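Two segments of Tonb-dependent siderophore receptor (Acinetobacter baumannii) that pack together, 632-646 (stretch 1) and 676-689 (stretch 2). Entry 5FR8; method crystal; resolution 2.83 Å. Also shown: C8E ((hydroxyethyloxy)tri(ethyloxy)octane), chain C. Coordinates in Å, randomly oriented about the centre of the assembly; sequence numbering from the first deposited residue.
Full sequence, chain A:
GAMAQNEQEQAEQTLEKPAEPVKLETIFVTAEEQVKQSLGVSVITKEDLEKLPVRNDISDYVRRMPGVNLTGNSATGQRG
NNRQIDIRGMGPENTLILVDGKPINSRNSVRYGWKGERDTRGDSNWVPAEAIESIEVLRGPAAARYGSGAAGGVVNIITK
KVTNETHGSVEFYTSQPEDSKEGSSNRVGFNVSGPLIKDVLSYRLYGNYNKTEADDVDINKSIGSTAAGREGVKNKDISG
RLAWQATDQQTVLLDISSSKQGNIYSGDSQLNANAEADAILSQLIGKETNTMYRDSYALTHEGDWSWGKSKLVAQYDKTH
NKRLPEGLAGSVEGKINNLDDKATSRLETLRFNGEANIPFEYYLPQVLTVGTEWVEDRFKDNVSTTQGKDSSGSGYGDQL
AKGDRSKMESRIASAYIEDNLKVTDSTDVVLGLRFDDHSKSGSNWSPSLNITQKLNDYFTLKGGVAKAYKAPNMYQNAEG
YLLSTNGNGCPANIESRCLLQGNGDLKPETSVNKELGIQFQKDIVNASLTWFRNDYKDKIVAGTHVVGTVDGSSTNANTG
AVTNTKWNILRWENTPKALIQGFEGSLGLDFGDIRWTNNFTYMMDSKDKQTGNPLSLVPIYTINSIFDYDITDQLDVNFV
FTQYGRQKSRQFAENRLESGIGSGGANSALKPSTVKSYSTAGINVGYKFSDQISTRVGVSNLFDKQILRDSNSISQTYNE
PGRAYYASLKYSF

Stretch 1 632-646: TDQLDVNFVFTQYGR
Stretch 2 (676-689) KSYSTAGINVGYKF

The most unusual feature of this contact is a pair of glycines set opposite side chains: at Gly682 an ideal CB would sit only 3.3 Å from Val640 CG1, and at Gly686 only 3.1 Å from Asp636 OD1, so both sites leave little room beside their partners. The face away from them is apolar from Leu635 through Val637 and Phe639 to Phe641, where a detergent chain lies against its aromatic end, and then turns polar at Gln643 and Ser679. For a TonB-dependent receptor, an outer-membrane protein, an apolar surface of this kind may face lipid.

The scaffold is an antiparallel pair of strands, 635-644 and 678-687, whose N-to-C directions differ by 163° and whose axes approach to 4.5 Å. Most strand residues have phi between -117° and -150° and psi between 124° and 164°; Tyr678 is more extended, at -165/180. The register sums to 1322: Val637 faces Val685, Phe639 faces Ile683, Phe641 faces Ala681 and Gln643 faces Ser679 in non-hydrogen-bonded pairs, with CA atoms 4.3 to 4.6 Å apart. Between them lie the wider hydrogen-bonded pairs. Asn638 N donates to Asn684 O at 3.2 Å, and Asn684 N returns to Asn638 O at 2.9 Å. Val640 N to Gly682 O (3.0 Å) and Gly682 N to Val640 O (2.9 Å) form the next rung, followed by Thr642 N to Thr680 O (3.0 Å) and Thr680 N to Thr642 O (3.1 Å). Tyr644 N to Tyr678 O, 2.8 Å and nearly straight at 177°, secures the far end. At the other end, Gly686 N reaches Asp636 O at 2.8 Å and Lys688 N reaches Gln634 O at 3.2 Å.

On the phenylalanine face, large side chains lean across small or branched partners. Phe639 (chi1 t, chi2 76°) brings CD1 to 3.5 Å from Ile683 CG2, which meets the ring at its edge. Phe641 (t, 81°) sets CD1 4.0 Å from Ala681 CB; the short alanine also lies 4.2 Å, CB to CZ, from Phe639, so one methyl serves two rings. Over one face of Phe641 lies the detergent, its C20 3.8 Å from CE1. Leu635 (t, p) extends CD1 to 3.6 Å from Val685 CG2 and 3.9 Å from Tyr687 CD1. Val637, Val685 and Ile683 all take chi1 p, beta-branched residues suited to an extended backbone.

On the other face, two of the five pairs set a glycine opposite a side chain. Asp636 (t) uses OD1 in a hydrogen bond elsewhere in the structure. Asn638 (t) and Asn684 (m) sit across from each other, with OD1 of Asn638 3.3 Å from ND2 of Asn684. Toward the far end, Tyr644 (m, chi2 -66°) places CD2 over one face of the Tyr678 ring (p, -85°), 3.6 Å from CZ; the planes meet obliquely at 57°, with centroids 5.2 Å apart. Together the two stretches bury 1181 Å².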

# COMPACT_ATOMS: atom_id res chain seq x y z
N THR A 632 23.64 29.11 -4.61
CA THR A 632 23.39 30.19 -5.56
C THR A 632 22.00 29.94 -6.14
O THR A 632 21.32 29.01 -5.71
CB THR A 632 24.43 30.21 -6.69
OG1 THR A 632 24.37 28.98 -7.44
CG2 THR A 632 25.84 30.37 -6.14
N ASP A 633 21.57 30.73 -7.11
CA ASP A 633 20.29 30.48 -7.75
C ASP A 633 20.32 29.18 -8.55
O ASP A 633 19.29 28.51 -8.70
CB ASP A 633 19.89 31.64 -8.64
CG ASP A 633 19.53 32.88 -7.85
OD1 ASP A 633 20.41 33.41 -7.13
OD2 ASP A 633 18.36 33.33 -7.94
N GLN A 634 21.50 28.83 -9.06
CA GLN A 634 21.66 27.61 -9.83
C GLN A 634 22.02 26.45 -8.93
O GLN A 634 21.40 25.39 -8.99
CB GLN A 634 22.76 27.79 -10.86
CG GLN A 634 22.50 28.96 -11.80
CD GLN A 634 23.78 29.62 -12.26
OE1 GLN A 634 24.63 28.98 -12.87
NE2 GLN A 634 23.92 30.90 -11.96
N LEU A 635 23.03 26.67 -8.09
CA LEU A 635 23.62 25.61 -7.27
C LEU A 635 22.87 25.35 -5.98
O LEU A 635 22.43 26.26 -5.30
CB LEU A 635 25.06 25.96 -6.92
CG LEU A 635 25.82 24.81 -6.27
CD1 LEU A 635 26.02 23.67 -7.26
CD2 LEU A 635 27.15 25.32 -5.72
N ASP A 636 22.75 24.07 -5.64
CA ASP A 636 21.89 23.62 -4.57
C ASP A 636 22.58 22.39 -3.96
O ASP A 636 23.24 21.62 -4.67
CB ASP A 636 20.49 23.33 -5.17
CG ASP A 636 19.61 22.47 -4.29
OD1 ASP A 636 19.77 21.23 -4.33
OD2 ASP A 636 18.72 23.03 -3.60
N VAL A 637 22.46 22.21 -2.65
CA VAL A 637 22.95 20.99 -2.03
C VAL A 637 21.87 20.49 -1.11
O VAL A 637 21.13 21.28 -0.53
CB VAL A 637 24.25 21.24 -1.24
CG1 VAL A 637 24.07 22.41 -0.29
CG2 VAL A 637 24.71 19.99 -0.49
N ASN A 638 21.77 19.17 -0.97
CA ASN A 638 20.68 18.58 -0.22
C ASN A 638 21.14 17.36 0.57
O ASN A 638 21.87 16.54 0.04
CB ASN A 638 19.57 18.21 -1.20
CG ASN A 638 18.48 17.39 -0.57
OD1 ASN A 638 18.65 16.20 -0.29
ND2 ASN A 638 17.33 18.03 -0.33
N PHE A 639 20.70 17.24 1.82
CA PHE A 639 21.17 16.17 2.73
C PHE A 639 20.00 15.49 3.41
O PHE A 639 19.07 16.17 3.84
CB PHE A 639 22.09 16.75 3.81
CG PHE A 639 22.67 15.73 4.77
CD1 PHE A 639 23.71 14.89 4.37
CD2 PHE A 639 22.20 15.63 6.07
CE1 PHE A 639 24.26 13.98 5.26
CE2 PHE A 639 22.75 14.72 6.96
CZ PHE A 639 23.78 13.89 6.55
N VAL A 640 20.06 14.16 3.52
CA VAL A 640 18.98 13.36 4.11
C VAL A 640 19.59 12.37 5.08
O VAL A 640 20.69 11.83 4.85
CB VAL A 640 18.12 12.62 3.01
CG1 VAL A 640 18.95 11.56 2.30
CG2 VAL A 640 16.84 12.00 3.59
N PHE A 641 18.89 12.12 6.18
CA PHE A 641 19.38 11.19 7.22
C PHE A 641 18.17 10.56 7.88
O PHE A 641 17.17 11.22 8.16
CB PHE A 641 20.22 11.93 8.25
CG PHE A 641 20.73 11.06 9.38
CD1 PHE A 641 21.87 10.27 9.21
CD2 PHE A 641 20.13 11.10 10.64
CE1 PHE A 641 22.37 9.50 10.26
CE2 PHE A 641 20.63 10.34 11.69
CZ PHE A 641 21.74 9.54 11.50
N THR A 642 18.27 9.27 8.10
CA THR A 642 17.19 8.54 8.66
C THR A 642 17.77 7.59 9.67
O THR A 642 18.82 7.01 9.44
CB THR A 642 16.44 7.77 7.57
OG1 THR A 642 15.75 8.70 6.74
CG2 THR A 642 15.46 6.81 8.18
N GLN A 643 17.05 7.41 10.77
CA GLN A 643 17.53 6.62 11.87
C GLN A 643 16.38 5.71 12.31
O GLN A 643 15.24 6.17 12.52
CB GLN A 643 18.00 7.56 12.98
CG GLN A 643 18.29 6.92 14.33
CD GLN A 643 18.80 7.95 15.34
OE1 GLN A 643 18.82 9.15 15.05
NE2 GLN A 643 19.19 7.49 16.52
N TYR A 644 16.68 4.42 12.40
CA TYR A 644 15.69 3.42 12.73
C TYR A 644 16.08 2.78 14.04
O TYR A 644 17.17 2.25 14.15
CB TYR A 644 15.67 2.29 11.69
CG TYR A 644 15.42 2.69 10.26
CD1 TYR A 644 14.18 3.22 9.86
CD2 TYR A 644 16.41 2.50 9.32
CE1 TYR A 644 13.96 3.60 8.53
CE2 TYR A 644 16.20 2.85 7.99
CZ TYR A 644 14.98 3.40 7.61
OH TYR A 644 14.79 3.73 6.31
N GLY A 645 15.18 2.80 15.02
CA GLY A 645 15.30 1.94 16.19
C GLY A 645 15.02 0.47 15.83
O GLY A 645 14.96 0.11 14.65
N ARG A 646 14.81 -0.35 16.85
CA ARG A 646 14.84 -1.81 16.70
C ARG A 646 13.54 -2.42 16.17
O ARG A 646 12.44 -2.17 16.69
CB ARG A 646 15.23 -2.45 18.04
CG ARG A 646 16.39 -1.75 18.75
CD ARG A 646 16.51 -2.14 20.22
NE ARG A 646 17.27 -3.38 20.39
CZ ARG A 646 16.76 -4.53 20.84
NH1 ARG A 646 15.48 -4.63 21.20
NH2 ARG A 646 17.55 -5.61 20.95
N LYS A 676 18.98 -4.82 15.13
CA LYS A 676 19.57 -3.72 15.91
C LYS A 676 19.43 -2.42 15.14
O LYS A 676 19.37 -2.43 13.92
CB LYS A 676 21.02 -4.04 16.27
CG LYS A 676 21.10 -5.23 17.21
CD LYS A 676 22.48 -5.49 17.81
CE LYS A 676 22.46 -6.77 18.66
NZ LYS A 676 23.79 -7.11 19.21
N SER A 677 19.33 -1.30 15.86
CA SER A 677 19.00 -0.04 15.21
C SER A 677 20.16 0.46 14.37
O SER A 677 21.29 0.04 14.57
CB SER A 677 18.61 1.00 16.23
OG SER A 677 19.61 1.06 17.20
N TYR A 678 19.86 1.32 13.40
CA TYR A 678 20.87 1.78 12.46
C TYR A 678 20.40 3.01 11.68
O TYR A 678 19.30 3.52 11.90
CB TYR A 678 21.26 0.64 11.50
CG TYR A 678 20.17 0.22 10.54
CD1 TYR A 678 19.19 -0.71 10.91
CD2 TYR A 678 20.14 0.72 9.24
CE1 TYR A 678 18.20 -1.12 10.00
CE2 TYR A 678 19.14 0.32 8.33
CZ TYR A 678 18.19 -0.59 8.72
OH TYR A 678 17.23 -0.98 7.83
N SER A 679 21.27 3.50 10.80
CA SER A 679 21.02 4.76 10.11
C SER A 679 21.62 4.76 8.71
O SER A 679 22.57 4.04 8.44
CB SER A 679 21.62 5.92 10.91
OG SER A 679 23.00 6.12 10.60
N THR A 680 21.03 5.56 7.83
CA THR A 680 21.59 5.79 6.50
C THR A 680 21.51 7.28 6.19
O THR A 680 20.70 8.00 6.78
CB THR A 680 20.81 5.03 5.39
OG1 THR A 680 19.53 5.63 5.23
CG2 THR A 680 20.67 3.55 5.72
N ALA A 681 22.34 7.73 5.25
CA ALA A 681 22.34 9.12 4.85
C ALA A 681 22.54 9.27 3.34
O ALA A 681 22.97 8.32 2.68
CB ALA A 681 23.44 9.84 5.59
N GLY A 682 22.24 10.46 2.81
CA GLY A 682 22.55 10.77 1.41
C GLY A 682 22.83 12.24 1.17
O GLY A 682 22.34 13.09 1.91
N ILE A 683 23.61 12.55 0.13
CA ILE A 683 23.78 13.93 -0.35
C ILE A 683 23.51 14.07 -1.83
O ILE A 683 23.60 13.11 -2.59
CB ILE A 683 25.19 14.50 -0.12
CG1 ILE A 683 26.26 13.57 -0.70
CG2 ILE A 683 25.44 14.78 1.36
CD1 ILE A 683 27.61 14.25 -0.84
N ASN A 684 23.15 15.29 -2.23
CA ASN A 684 23.05 15.68 -3.62
C ASN A 684 23.82 16.94 -3.78
O ASN A 684 23.90 17.74 -2.85
CB ASN A 684 21.62 16.07 -4.00
CG ASN A 684 20.65 14.95 -3.86
OD1 ASN A 684 20.92 13.84 -4.27
ND2 ASN A 684 19.51 15.23 -3.29
N VAL A 685 24.36 17.16 -4.97
CA VAL A 685 24.59 18.52 -5.42
C VAL A 685 23.72 18.69 -6.67
O VAL A 685 23.69 17.82 -7.54
CB VAL A 685 26.09 18.85 -5.63
CG1 VAL A 685 26.75 17.83 -6.54
CG2 VAL A 685 26.23 20.26 -6.19
N GLY A 686 22.98 19.79 -6.71
CA GLY A 686 21.92 19.95 -7.69
C GLY A 686 22.13 21.21 -8.46
O GLY A 686 21.75 22.28 -8.01
N TYR A 687 22.71 21.07 -9.65
CA TYR A 687 23.00 22.21 -10.51
C TYR A 687 21.99 22.41 -11.62
O TYR A 687 21.74 21.53 -12.43
CB TYR A 687 24.37 22.03 -11.15
CG TYR A 687 24.92 23.29 -11.79
CD1 TYR A 687 25.15 24.44 -11.03
CD2 TYR A 687 25.23 23.33 -13.15
CE1 TYR A 687 25.67 25.59 -11.60
CE2 TYR A 687 25.75 24.47 -13.72
CZ TYR A 687 25.96 25.59 -12.94
OH TYR A 687 26.47 26.73 -13.50
N LYS A 688 21.41 23.60 -11.65
CA LYS A 688 20.59 24.01 -12.78
C LYS A 688 21.47 24.65 -13.84
O LYS A 688 21.72 25.85 -13.78
CB LYS A 688 19.55 25.02 -12.30
CG LYS A 688 18.76 24.55 -11.09
CD LYS A 688 17.65 25.53 -10.73
CE LYS A 688 16.92 26.02 -11.98
NZ LYS A 688 15.58 26.59 -11.69
N PHE A 689 21.95 23.86 -14.80
CA PHE A 689 22.79 24.40 -15.89
C PHE A 689 22.09 25.50 -16.70
O PHE A 689 22.75 26.27 -17.40
CB PHE A 689 23.28 23.29 -16.83
CG PHE A 689 23.74 23.80 -18.19
CD1 PHE A 689 24.95 24.47 -18.33
CD2 PHE A 689 22.94 23.64 -19.33
CE1 PHE A 689 25.36 24.96 -19.57
CE2 PHE A 689 23.35 24.13 -20.58
CZ PHE A 689 24.56 24.79 -20.70
C1 C8E C . 9.89 17.80 17.42
C2 C8E C . 10.33 16.56 16.62
C3 C8E C . 11.50 16.79 15.63
C4 C8E C . 12.48 15.61 15.52
C5 C8E C . 13.88 16.04 15.02
C6 C8E C . 14.68 16.84 16.05
C7 C8E C . 16.17 16.98 15.71
C8 C8E C . 16.67 18.45 15.66
O9 C8E C . 17.74 18.54 14.69
C10 C8E C . 17.81 19.84 14.05
C11 C8E C . 19.01 19.94 13.09
O12 C8E C . 19.12 18.79 12.23
C13 C8E C . 20.46 18.63 11.66
C14 C8E C . 20.44 17.62 10.50
O15 C8E C . 21.75 17.18 10.10
C16 C8E C . 22.24 15.99 10.78
C17 C8E C . 23.69 16.14 11.35
O18 C8E C . 24.18 14.85 11.79
C19 C8E C . 24.52 13.98 10.67
C20 C8E C . 24.67 12.47 11.02
O21 C8E C . 25.59 11.73 10.15